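PDB 4GF3: putative yopH targeting protein from Yersinia pestis, which probably acts as a type III secretion chaperone of the CesT family that binds the effector YopH and prepares it for export. Local coordinates for residues G102-L105 / A106-T110. Residues are numbered along the deposited sequence; the frame is centred on the assembly and turned at random.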
# COMPACT_ATOMS: atom_id res chain seq x y z
N GLY A 102 9.35 -1.90 -9.12
CA GLY A 102 7.96 -1.88 -9.59
C GLY A 102 7.27 -3.22 -9.33
O GLY A 102 6.16 -3.28 -8.81
N THR A 103 7.96 -4.33 -9.64
CA THR A 103 7.38 -5.64 -9.34
C THR A 103 7.13 -5.95 -7.91
O THR A 103 6.06 -6.43 -7.56
CB THR A 103 8.26 -6.77 -9.92
OG1 THR A 103 8.47 -6.52 -11.29
CG2 THR A 103 7.62 -8.14 -9.66
N GLN A 104 8.06 -5.62 -7.01
CA GLN A 104 7.78 -5.84 -5.62
C GLN A 104 6.69 -4.95 -5.12
O GLN A 104 5.87 -5.34 -4.33
CB GLN A 104 9.01 -5.67 -4.70
CG GLN A 104 8.64 -6.01 -3.24
CD GLN A 104 9.85 -6.03 -2.28
OE1 GLN A 104 10.63 -5.08 -2.18
NE2 GLN A 104 10.01 -7.12 -1.62
N LEU A 105 6.67 -3.72 -5.62
CA LEU A 105 5.58 -2.84 -5.17
C LEU A 105 4.21 -3.35 -5.58
O LEU A 105 3.22 -3.26 -4.84
CB LEU A 105 5.80 -1.39 -5.65
CG LEU A 105 6.44 -0.34 -4.75
CD1 LEU A 105 6.23 1.08 -5.32
CD2 LEU A 105 5.91 -0.42 -3.32
N ALA A 106 4.13 -3.89 -6.77
CA ALA A 106 2.91 -4.50 -7.27
C ALA A 106 2.57 -5.74 -6.41
O ALA A 106 1.39 -5.96 -6.11
CB ALA A 106 3.05 -4.85 -8.75
N SER A 107 3.57 -6.53 -5.99
CA SER A 107 3.28 -7.65 -5.05
C SER A 107 2.75 -7.18 -3.72
O SER A 107 1.86 -7.81 -3.14
CB SER A 107 4.53 -8.52 -4.75
OG SER A 107 4.94 -9.17 -5.89
N VAL A 108 3.32 -6.11 -3.20
CA VAL A 108 2.81 -5.45 -1.98
C VAL A 108 1.36 -5.04 -2.16
O VAL A 108 0.49 -5.32 -1.34
CB VAL A 108 3.69 -4.23 -1.59
CG1 VAL A 108 3.05 -3.41 -0.49
CG2 VAL A 108 5.03 -4.73 -1.09
N LEU A 109 1.09 -4.43 -3.29
CA LEU A 109 -0.27 -3.97 -3.54
C LEU A 109 -1.27 -5.15 -3.52
O LEU A 109 -2.36 -5.13 -2.88
CB LEU A 109 -0.31 -3.20 -4.84
CG LEU A 109 -1.71 -2.63 -5.18
CD1 LEU A 109 -1.61 -1.31 -5.91
CD2 LEU A 109 -2.52 -3.61 -5.99
N THR A 110 -0.91 -6.19 -4.23
CA THR A 110 -1.81 -7.37 -4.32
C THR A 110 -1.89 -8.10 -2.96
O THR A 110 -2.92 -8.65 -2.62
CB THR A 110 -1.42 -8.33 -5.47
OG1 THR A 110 -0.04 -8.70 -5.38
CG2 THR A 110 -1.62 -7.68 -6.76
O HOH W 1 4.14 -8.32 -8.74
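V108 and Q104, one turn apart on helix 102-118, meet through both backbone and side chain. V108 N donates to Q104 O at 2.9 Å, a nearly straight bond with an N-H...O angle of 168°. The valine side chain then spreads over the same turn. Its CB lies 3.4 Å from L105 O and slightly farther from Q104 O. With CG1 anti to the backbone N (chi1 170°), CG2 is placed beside that N and comes down on Q104 O at 3.4 Å, so a methyl touches the same carbonyl oxygen that accepts the amide proton. At the tip, V108 CG2 grazes Q104 CG at 4.4 Å. Beyond CG the glutamine leads away from the valine, and its amide is hydrogen-bonded through NE2 to S76 and through OE1 to T100, while V108 itself packs on S93 of strand 88-96.

One residue back along the helix, the T103-S107 pair adds a water to the i to i+4 backbone bond. T103 O accepts a hydrogen bond from S107 N at 2.9 Å and also takes a proton from a water, which in turn hydrogen-bonds S107 OG at 3.1 Å, closing a small bridge on the exposed side. On the buried side, L109 N donates to L105 O at 2.9 Å, and both leucine side chains touch F11 of helix 4-15. The whole illustrates the first turns of an amphipathic alpha-helix, here packed against both strand 88-96 and helix 4-15 in the alpha/beta fold of a CesT-family secretion chaperone.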